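Local coordinates for universal stress protein (PDB 7MQ5), which is of unknown function but belongs to the universal stress protein family, whose members generally take part in bacterial stress responses, at residues 21-30 with 90-98; 37-45 with 77-88. All coordinates share one frame; numbering follows the deposited sequence. Where two conformers were deposited one is given.

Interaction 1 (21-30 with 90-98)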
loop_
_atom_site.group_PDB
_atom_site.type_symbol
_atom_site.label_atom_id
_atom_site.label_comp_id
_atom_site.label_asym_id
_atom_site.label_seq_id
_atom_site.Cartn_x
_atom_site.Cartn_y
_atom_site.Cartn_z
ATOM N N GLY A 21 -10.424 5.118 -13.690
ATOM C CA GLY A 21 -10.045 3.703 -13.582
ATOM C C GLY A 21 -8.610 3.625 -13.127
ATOM O O GLY A 21 -7.805 3.004 -13.823
ATOM N N LEU A 22 -8.305 4.218 -11.975
ATOM C CA LEU A 22 -6.874 4.268 -11.584
ATOM C C LEU A 22 -6.384 2.893 -11.135
ATOM O O LEU A 22 -5.176 2.676 -11.240
ATOM C CB LEU A 22 -6.612 5.344 -10.520
ATOM C CG LEU A 22 -6.238 6.738 -11.044
ATOM C CD1 LEU A 22 -4.956 6.715 -11.864
ATOM C CD2 LEU A 22 -7.348 7.337 -11.864
ATOM N N ALA A 23 -7.246 2.019 -10.603
ATOM C CA ALA A 23 -6.717 0.698 -10.166
ATOM C C ALA A 23 -6.071 -0.022 -11.355
ATOM O O ALA A 23 -4.935 -0.515 -11.240
ATOM C CB ALA A 23 -7.797 -0.135 -9.524
ATOM N N LEU A 24 -6.766 -0.055 -12.485
ATOM C CA LEU A 24 -6.194 -0.750 -13.665
ATOM C C LEU A 24 -4.987 0.020 -14.211
ATOM O O LEU A 24 -4.052 -0.620 -14.692
ATOM C CB LEU A 24 -7.270 -0.924 -14.736
ATOM C CG LEU A 24 -6.839 -1.707 -15.975
ATOM C CD1 LEU A 24 -6.302 -3.097 -15.618
ATOM C CD2 LEU A 24 -8.015 -1.806 -16.932
ATOM N N LYS A 25 -5.005 1.355 -14.159
ATOM C CA LYS A 25 -3.818 2.105 -14.666
ATOM C C LYS A 25 -2.581 1.734 -13.834
ATOM O O LYS A 25 -1.510 1.480 -14.425
ATOM C CB LYS A 25 -4.090 3.611 -14.662
ATOM C CG LYS A 25 -5.019 4.080 -15.775
ATOM C CD LYS A 25 -5.308 5.561 -15.752
ATOM C CE LYS A 25 -5.996 6.034 -17.015
ATOM N NZ LYS A 25 -5.117 5.875 -18.197
ATOM N N ARG A 26 -2.696 1.724 -12.506
ATOM C CA ARG A 26 -1.499 1.358 -11.707
ATOM C C ARG A 26 -1.104 -0.096 -12.015
ATOM O O ARG A 26 0.099 -0.379 -12.104
ATOM C CB ARG A 26 -1.735 1.458 -10.199
ATOM C CG ARG A 26 -2.260 2.783 -9.685
ATOM C CD ARG A 26 -1.612 4.002 -10.256
ATOM N NE ARG A 26 -1.938 5.161 -9.455
ATOM C CZ ARG A 26 -1.770 6.414 -9.838
ATOM N NH1 ARG A 26 -2.040 7.395 -8.995
ATOM N NH2 ARG A 26 -1.361 6.694 -11.061
ATOM N N ALA A 27 -2.091 -0.991 -12.155
ATOM C CA ALA A 27 -1.785 -2.415 -12.427
ATOM C C ALA A 27 -1.029 -2.550 -13.754
ATOM O O ALA A 27 -0.074 -3.344 -13.826
ATOM C CB ALA A 27 -3.064 -3.211 -12.446
ATOM N N GLN A 28 -1.450 -1.795 -14.775
ATOM C CA GLN A 28 -0.765 -1.857 -16.097
ATOM C C GLN A 28 0.672 -1.340 -15.966
ATOM O O GLN A 28 1.575 -1.901 -16.595
ATOM C CB GLN A 28 -1.522 -1.044 -17.145
ATOM C CG GLN A 28 -2.797 -1.699 -17.633
ATOM C CD GLN A 28 -3.537 -0.727 -18.514
ATOM O OE1 GLN A 28 -4.162 0.215 -18.037
ATOM N NE2 GLN A 28 -3.407 -0.909 -19.813
ATOM N N LEU A 29 0.875 -0.292 -15.175
ATOM C CA LEU A 29 2.249 0.248 -15.041
ATOM C C LEU A 29 3.134 -0.803 -14.372
ATOM O O LEU A 29 4.224 -1.096 -14.886
ATOM C CB LEU A 29 2.226 1.540 -14.230
ATOM C CG LEU A 29 3.581 2.227 -14.093
ATOM C CD1 LEU A 29 4.051 2.769 -15.428
ATOM C CD2 LEU A 29 3.520 3.345 -13.065
ATOM N N ILE A 30 2.652 -1.368 -13.266
ATOM C CA ILE A 30 3.452 -2.365 -12.510
ATOM C C ILE A 30 3.711 -3.594 -13.388
ATOM O O ILE A 30 4.878 -3.979 -13.555
ATOM C CB ILE A 30 2.727 -2.731 -11.205
ATOM C CG1 ILE A 30 2.614 -1.535 -10.257
ATOM C CG2 ILE A 30 3.404 -3.918 -10.540
ATOM C CD1 ILE A 30 1.561 -1.715 -9.183
ATOM N N CYS A 90 -3.482 -14.128 -5.212
ATOM C CA CYS A 90 -2.827 -12.842 -5.551
ATOM C C CYS A 90 -1.970 -12.325 -4.390
ATOM O O CYS A 90 -2.342 -12.529 -3.218
ATOM C CB CYS A 90 -3.864 -11.805 -5.966
ATOM S SG CYS A 90 -4.861 -12.338 -7.384
ATOM N N GLY A 91 -0.861 -11.672 -4.733
ATOM C CA GLY A 91 0.089 -11.102 -3.759
ATOM C C GLY A 91 -0.075 -9.610 -3.548
ATOM O O GLY A 91 0.671 -9.031 -2.756
ATOM N N LEU A 92 -1.025 -8.990 -4.235
ATOM C CA LEU A 92 -1.303 -7.544 -4.102
ATOM C C LEU A 92 -2.757 -7.341 -4.499
ATOM O O LEU A 92 -3.210 -7.974 -5.454
ATOM C CB LEU A 92 -0.390 -6.740 -5.035
ATOM C CG LEU A 92 -0.633 -5.233 -5.130
ATOM C CD1 LEU A 92 -0.359 -4.524 -3.801
ATOM C CD2 LEU A 92 0.229 -4.631 -6.225
ATOM N N ILE A 93 -3.449 -6.486 -3.764
ATOM C CA ILE A 93 -4.801 -5.998 -4.138
ATOM C C ILE A 93 -4.664 -4.514 -4.471
ATOM O O ILE A 93 -4.081 -3.786 -3.655
ATOM C CB ILE A 93 -5.800 -6.215 -2.994
ATOM C CG1 ILE A 93 -5.958 -7.698 -2.660
ATOM C CG2 ILE A 93 -7.134 -5.559 -3.312
ATOM C CD1 ILE A 93 -6.678 -7.971 -1.359
ATOM N N ILE A 94 -5.194 -4.096 -5.614
ATOM C CA ILE A 94 -5.229 -2.661 -5.986
ATOM C C ILE A 94 -6.696 -2.242 -6.037
ATOM O O ILE A 94 -7.498 -2.861 -6.772
ATOM C CB ILE A 94 -4.522 -2.365 -7.312
ATOM C CG1 ILE A 94 -3.093 -2.914 -7.324
ATOM C CG2 ILE A 94 -4.576 -0.868 -7.602
ATOM C CD1 ILE A 94 -2.353 -2.635 -8.617
ATOM N N LYS A 95 -7.029 -1.208 -5.262
ATOM C CA LYS A 95 -8.405 -0.679 -5.256
ATOM C C LYS A 95 -8.351 0.847 -5.213
ATOM O O LYS A 95 -7.556 1.412 -4.435
ATOM C CB LYS A 95 -9.187 -1.214 -4.060
ATOM C CG LYS A 95 -10.625 -0.736 -4.069
ATOM C CD LYS A 95 -11.520 -1.299 -3.003
ATOM C CE LYS A 95 -12.908 -0.680 -3.064
ATOM N NZ LYS A 95 -12.889 0.780 -2.772
ATOM N N GLN A 96 -9.205 1.486 -5.995
ATOM C CA GLN A 96 -9.283 2.956 -5.962
ATOM C C GLN A 96 -10.212 3.409 -4.837
ATOM O O GLN A 96 -11.292 2.825 -4.628
ATOM C CB GLN A 96 -9.764 3.493 -7.308
ATOM C CG GLN A 96 -9.908 5.006 -7.320
ATOM C CD GLN A 96 -10.037 5.613 -8.697
ATOM O OE1 GLN A 96 -10.111 4.930 -9.723
ATOM N NE2 GLN A 96 -10.073 6.932 -8.718
ATOM N N HIS A 97 -9.781 4.453 -4.150
ATOM C CA HIS A 97 -10.567 5.108 -3.086
ATOM C C HIS A 97 -11.595 6.054 -3.697
ATOM O O HIS A 97 -11.211 6.901 -4.525
ATOM C CB HIS A 97 -9.620 5.891 -2.184
ATOM C CG HIS A 97 -10.308 6.819 -1.253
ATOM N ND1 HIS A 97 -10.059 8.174 -1.256
ATOM C CD2 HIS A 97 -11.222 6.588 -0.293
ATOM C CE1 HIS A 97 -10.795 8.746 -0.324
ATOM N NE2 HIS A 97 -11.517 7.790 0.288
ATOM N N PHE A 98 -12.856 5.876 -3.302
ATOM C CA PHE A 98 -13.972 6.780 -3.685
ATOM C C PHE A 98 -14.622 7.254 -2.388
ATOM O O PHE A 98 -15.287 6.477 -1.712
ATOM C CB PHE A 98 -14.961 6.087 -4.628
ATOM C CG PHE A 98 -14.383 5.709 -5.967
ATOM C CD1 PHE A 98 -14.218 6.655 -6.965
ATOM C CD2 PHE A 98 -13.998 4.407 -6.231
ATOM C CE1 PHE A 98 -13.662 6.315 -8.188
ATOM C CE2 PHE A 98 -13.456 4.062 -7.458
ATOM C CZ PHE A 98 -13.282 5.018 -8.432
HETATM O O HOH W 1 -10.366 2.139 -10.222
#

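Interaction 2 (37-45 with 77-88)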
loop_
_atom_site.group_PDB
_atom_site.type_symbol
_atom_site.label_atom_id
_atom_site.label_comp_id
_atom_site.label_asym_id
_atom_site.label_seq_id
_atom_site.Cartn_x
_atom_site.Cartn_y
_atom_site.Cartn_z
ATOM N N HIS A 37 0.754 -11.369 -13.485
ATOM C CA HIS A 37 -0.595 -11.666 -14.005
ATOM C C HIS A 37 -1.571 -10.657 -13.394
ATOM O O HIS A 37 -1.382 -10.265 -12.228
ATOM C CB HIS A 37 -0.973 -13.086 -13.602
ATOM C CG HIS A 37 -2.344 -13.445 -14.037
ATOM N ND1 HIS A 37 -2.626 -13.838 -15.332
ATOM C CD2 HIS A 37 -3.513 -13.440 -13.369
ATOM C CE1 HIS A 37 -3.926 -14.049 -15.428
ATOM N NE2 HIS A 37 -4.492 -13.812 -14.245
ATOM N N LEU A 38 -2.555 -10.231 -14.177
ATOM C CA LEU A 38 -3.632 -9.349 -13.680
ATOM C C LEU A 38 -4.942 -10.129 -13.617
ATOM O O LEU A 38 -5.381 -10.656 -14.665
ATOM C CB LEU A 38 -3.810 -8.146 -14.605
ATOM C CG LEU A 38 -2.571 -7.270 -14.796
ATOM C CD1 LEU A 38 -2.907 -6.074 -15.682
ATOM C CD2 LEU A 38 -2.002 -6.804 -13.460
ATOM N N HIS A 39 -5.557 -10.187 -12.436
ATOM C CA HIS A 39 -6.919 -10.749 -12.285
ATOM C C HIS A 39 -7.875 -9.588 -12.033
ATOM O O HIS A 39 -7.768 -8.917 -10.991
ATOM C CB HIS A 39 -6.972 -11.786 -11.176
ATOM C CG HIS A 39 -8.316 -12.423 -11.076
ATOM N ND1 HIS A 39 -8.776 -13.293 -12.043
ATOM C CD2 HIS A 39 -9.292 -12.322 -10.148
ATOM C CE1 HIS A 39 -9.981 -13.703 -11.698
ATOM N NE2 HIS A 39 -10.318 -13.122 -10.543
ATOM N N LEU A 40 -8.771 -9.347 -12.982
ATOM C CA LEU A 40 -9.724 -8.220 -12.884
ATOM C C LEU A 40 -11.017 -8.710 -12.236
ATOM O O LEU A 40 -11.627 -9.666 -12.753
ATOM C CB LEU A 40 -10.012 -7.652 -14.275
ATOM C CG LEU A 40 -8.813 -7.426 -15.193
ATOM C CD1 LEU A 40 -9.245 -6.754 -16.485
ATOM C CD2 LEU A 40 -7.720 -6.625 -14.510
ATOM N N LEU A 41 -11.449 -8.025 -11.189
ATOM C CA LEU A 41 -12.645 -8.451 -10.434
ATOM C C LEU A 41 -13.674 -7.328 -10.401
ATOM O O LEU A 41 -13.330 -6.204 -9.996
ATOM C CB LEU A 41 -12.234 -8.820 -9.006
ATOM C CG LEU A 41 -13.380 -9.057 -8.020
ATOM C CD1 LEU A 41 -14.160 -10.315 -8.386
ATOM C CD2 LEU A 41 -12.865 -9.120 -6.586
ATOM N N VAL A 42 -14.910 -7.655 -10.773
ATOM C CA VAL A 42 -16.064 -6.745 -10.543
ATOM C C VAL A 42 -16.890 -7.366 -9.412
ATOM O O VAL A 42 -17.277 -8.532 -9.541
ATOM C CB VAL A 42 -16.911 -6.510 -11.804
ATOM C CG1 VAL A 42 -18.165 -5.717 -11.466
ATOM C CG2 VAL A 42 -16.110 -5.820 -12.892
ATOM N N CYS A 43 -17.143 -6.593 -8.364
ATOM C CA CYS A 43 -17.919 -7.066 -7.197
ATOM C C CYS A 43 -19.358 -6.571 -7.331
ATOM O O CYS A 43 -19.637 -5.421 -6.959
ATOM C CB CYS A 43 -17.308 -6.565 -5.898
ATOM S SG CYS A 43 -15.593 -7.084 -5.677
ATOM N N GLU A 44 -20.231 -7.419 -7.872
ATOM C CA GLU A 44 -21.645 -7.035 -8.081
ATOM C C GLU A 44 -22.450 -8.291 -8.380
ATOM O O GLU A 44 -21.907 -9.213 -9.013
ATOM C CB GLU A 44 -21.776 -6.066 -9.256
ATOM C CG GLU A 44 -23.203 -5.593 -9.481
ATOM C CD GLU A 44 -23.404 -4.616 -10.624
ATOM O OE1 GLU A 44 -22.482 -3.813 -10.894
ATOM O OE2 GLU A 44 -24.497 -4.654 -11.235
ATOM N N LYS A 45 -23.709 -8.294 -7.960
ATOM C CA LYS A 45 -24.609 -9.434 -8.244
ATOM C C LYS A 45 -25.520 -9.141 -9.442
ATOM O O LYS A 45 -25.683 -10.035 -10.287
ATOM C CB LYS A 45 -25.494 -9.715 -7.026
ATOM C CG LYS A 45 -26.444 -10.895 -7.173
ATOM C CD LYS A 45 -27.296 -11.156 -5.948
ATOM C CE LYS A 45 -28.344 -10.090 -5.698
ATOM N NZ LYS A 45 -29.202 -10.415 -4.535
ATOM N N LEU A 77 -18.526 -6.100 0.038
ATOM C CA LEU A 77 -17.483 -5.737 -0.939
ATOM C C LEU A 77 -16.118 -6.247 -0.451
ATOM O O LEU A 77 -15.459 -6.996 -1.191
ATOM C CB LEU A 77 -17.516 -4.217 -1.108
ATOM C CG LEU A 77 -16.470 -3.636 -2.049
ATOM C CD1 LEU A 77 -16.610 -4.217 -3.441
ATOM C CD2 LEU A 77 -16.598 -2.121 -2.099
ATOM N N HIS A 78 -15.736 -5.936 0.784
ATOM C CA HIS A 78 -14.388 -6.380 1.222
ATOM C C HIS A 78 -14.307 -7.913 1.287
ATOM O O HIS A 78 -13.238 -8.459 0.980
ATOM C CB HIS A 78 -13.990 -5.735 2.547
ATOM C CG HIS A 78 -14.701 -6.281 3.735
ATOM N ND1 HIS A 78 -15.957 -5.852 4.101
ATOM C CD2 HIS A 78 -14.325 -7.207 4.640
ATOM C CE1 HIS A 78 -16.328 -6.497 5.189
ATOM N NE2 HIS A 78 -15.346 -7.340 5.536
ATOM N N GLN A 79 -15.383 -8.591 1.675
ATOM C CA GLN A 79 -15.314 -10.074 1.740
ATOM C C GLN A 79 -15.199 -10.662 0.331
ATOM O O GLN A 79 -14.480 -11.667 0.157
ATOM C CB GLN A 79 -16.516 -10.619 2.498
ATOM C CG GLN A 79 -16.375 -10.410 3.996
ATOM C CD GLN A 79 -17.627 -10.789 4.732
ATOM O OE1 GLN A 79 -17.672 -11.805 5.420
ATOM N NE2 GLN A 79 -18.669 -10.000 4.539
ATOM N N THR A 80 -15.874 -10.053 -0.644
ATOM C CA THR A 80 -15.796 -10.548 -2.042
ATOM C C THR A 80 -14.356 -10.394 -2.550
ATOM O O THR A 80 -13.804 -11.332 -3.162
ATOM C CB THR A 80 -16.787 -9.801 -2.936
ATOM O OG1 THR A 80 -18.108 -9.988 -2.434
ATOM C CG2 THR A 80 -16.719 -10.273 -4.365
ATOM N N ILE A 81 -13.755 -9.245 -2.264
ATOM C CA ILE A 81 -12.353 -8.990 -2.689
ATOM C C ILE A 81 -11.402 -9.994 -2.024
ATOM O O ILE A 81 -10.561 -10.583 -2.728
ATOM C CB ILE A 81 -11.968 -7.540 -2.357
ATOM C CG1 ILE A 81 -12.843 -6.566 -3.144
ATOM C CG2 ILE A 81 -10.493 -7.307 -2.614
ATOM C CD1 ILE A 81 -12.754 -5.139 -2.686
ATOM N N ILE A 82 -11.497 -10.167 -0.703
ATOM C CA ILE A 82 -10.555 -11.106 -0.027
ATOM C C ILE A 82 -10.810 -12.544 -0.507
ATOM O O ILE A 82 -9.824 -13.269 -0.732
ATOM C CB ILE A 82 -10.630 -10.930 1.498
ATOM C CG1 ILE A 82 -10.076 -9.556 1.889
ATOM C CG2 ILE A 82 -9.913 -12.063 2.221
ATOM C CD1 ILE A 82 -10.334 -9.159 3.316
ATOM N N ALA A 83 -12.068 -12.940 -0.707
ATOM C CA ALA A 83 -12.316 -14.315 -1.202
ATOM C C ALA A 83 -11.659 -14.492 -2.576
ATOM O O ALA A 83 -11.141 -15.593 -2.864
ATOM C CB ALA A 83 -13.794 -14.614 -1.254
ATOM N N GLU A 84 -11.700 -13.460 -3.415
ATOM C CA GLU A 84 -11.085 -13.579 -4.761
ATOM C C GLU A 84 -9.558 -13.654 -4.634
ATOM O O GLU A 84 -8.917 -14.419 -5.379
ATOM C CB GLU A 84 -11.511 -12.420 -5.657
ATOM C CG GLU A 84 -11.371 -12.749 -7.126
ATOM C CD GLU A 84 -12.430 -13.708 -7.651
ATOM O OE1 GLU A 84 -13.344 -14.122 -6.871
ATOM O OE2 GLU A 84 -12.363 -14.015 -8.851
ATOM N N GLN A 85 -8.979 -12.852 -3.748
ATOM C CA GLN A 85 -7.518 -12.904 -3.498
ATOM C C GLN A 85 -7.125 -14.325 -3.070
ATOM O O GLN A 85 -6.075 -14.829 -3.523
ATOM C CB GLN A 85 -7.159 -11.863 -2.439
ATOM C CG GLN A 85 -5.678 -11.841 -2.087
ATOM C CD GLN A 85 -5.297 -12.814 -0.998
ATOM O OE1 GLN A 85 -6.094 -13.153 -0.122
ATOM N NE2 GLN A 85 -4.040 -13.233 -1.007
ATOM N N GLN A 86 -7.942 -14.946 -2.224
ATOM C CA GLN A 86 -7.646 -16.319 -1.750
ATOM C C GLN A 86 -7.751 -17.324 -2.905
ATOM O O GLN A 86 -6.851 -18.176 -3.047
ATOM C CB GLN A 86 -8.604 -16.678 -0.607
ATOM C CG GLN A 86 -8.301 -15.916 0.677
ATOM C CD GLN A 86 -7.043 -16.455 1.308
ATOM O OE1 GLN A 86 -6.987 -17.615 1.714
ATOM N NE2 GLN A 86 -6.023 -15.621 1.382
ATOM N N ALA A 87 -8.813 -17.224 -3.699
ATOM C CA ALA A 87 -9.045 -18.178 -4.807
ATOM C C ALA A 87 -7.934 -18.090 -5.855
ATOM O O ALA A 87 -7.496 -19.137 -6.367
ATOM C CB ALA A 87 -10.376 -17.893 -5.450
ATOM N N GLU A 88 -7.476 -16.878 -6.156
ATOM C CA GLU A 88 -6.504 -16.653 -7.254
ATOM C C GLU A 88 -5.062 -16.596 -6.735
ATOM O O GLU A 88 -4.145 -16.608 -7.572
ATOM C CB GLU A 88 -6.929 -15.389 -8.001
ATOM C CG GLU A 88 -8.277 -15.530 -8.678
ATOM C CD GLU A 88 -8.294 -16.516 -9.827
ATOM O OE1 GLU A 88 -7.231 -16.738 -10.423
ATOM O OE2 GLU A 88 -9.365 -17.067 -10.107
#

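Interaction 1 (21-30 with 90-98)
I94 rises from strand 92-96 into the face of helix 22-30 and carries the apolar centre. Its two branches divide the work. With chi1 of I94 at -53°, CG1 lies beside the backbone N and CG2 falls anti to it; CG2 lies under the first turn, 3.8 Å from A23 CB. The other branch runs on extended, and its CD1 sits 3.9 Å from A27 CB and meets I30 CD1 tip to tip. L92 CD2 closes the row with a looser touch on I30 CD1 at 4.4 Å. The small A23 and A27 let the helix settle close to the strand, with the segment axes 7.2 Å apart at their nearest.

Toward the helix start the contact turns polar. Q96, fully extended, brings OE1 to the first turn, where L22 N donates to it at 3.0 Å from above the carbonyl plane. A water, W1, also donates to Q96 OE1, at 2.8 Å, and accepts from A23 N, so this one amide oxygen takes the N-H of L22 directly and that of A23 through the water. G21 holds the N-cap position here. Q96 NE2 bonds E20 OE1, which helps to fix the rotation of the amide.

R26 leads off to a salt bridge with D270. T126 of strand 123-126 touches L22, R26, I94 and Q96, strand 9-13 supplies V12 and I10, and helix 77-88 covers the opposite face of the strand through I93 and K95.

Interaction 2 (37-45 with 77-88)
H39, L41 and C43 of strand 37-43 pack on helix 77-88, one layer of the alpha/beta sandwich expected of a universal stress protein of the HUP clan. The two segments run roughly antiparallel, at 152°, with their axes 9.1 Å apart at closest approach.

E84 makes the central crossing. Its CB lies 3.7 Å from L41 CD2, which also touches I81 CA. CG swings away from the backbone N (chi1 -158°) and comes alongside the H39 ring, 3.6 Å from H39 NE2, and then the chain bends at chi2. That bend brings CD to L41 CD1, and with the last torsion near zero the carboxylate ends nearly coplanar with the ring. At the tip OE2 accepts from H39 NE2 at 2.8 Å, using its anti lone pair. N70 ND2 bonds this same oxygen, and S68 OG bonds H39 ND1, so both ring nitrogens have partners, which should fix the ring's rotation. The carboxylates of E84 and E88 would tend to favour a protonated ring, but the model does not settle its charge.

E88 comes one turn later and lays its CG over the centre of one H39 face, a CH-pi contact at 3.7 Å from the centroid. Its carboxylate plane is stacked on the ring, 14° from parallel, without a hydrogen bond to it.

At the other end of the strand the contact becomes apolar. C43 SG nestles against T80 CG2 and I81 CG1, while T80 OG1 turns back to S76 O and K74 N. Packing is tightest at the first helical turn, where C43 CB and L77 CD1 approach to 3.5 Å, closer than usual for two carbons.

How the interactions relate
From the N terminus the chain leaves strand 9-13, forms helix 22-34 and turns straight into strand 37-43. Helix 50-62 and strand 67-72 follow before helix 77-88 returns to strand 37-43 and closes the loop of interaction 2. Strand 92-96 comes next and meets the first helix, so interaction 1 closes a longer loop with interaction 2 nested inside it. Both contacts reach the same sheet, where strand 9-13 lies between strands 37-43 and 92-96. The centres are 13 Å apart, and the contacts touch directly: A27 CB packs on L38 CD2, and I93 CG2 on I81 CG2. Two helices, on opposite faces, thus bind this half of the sheet together.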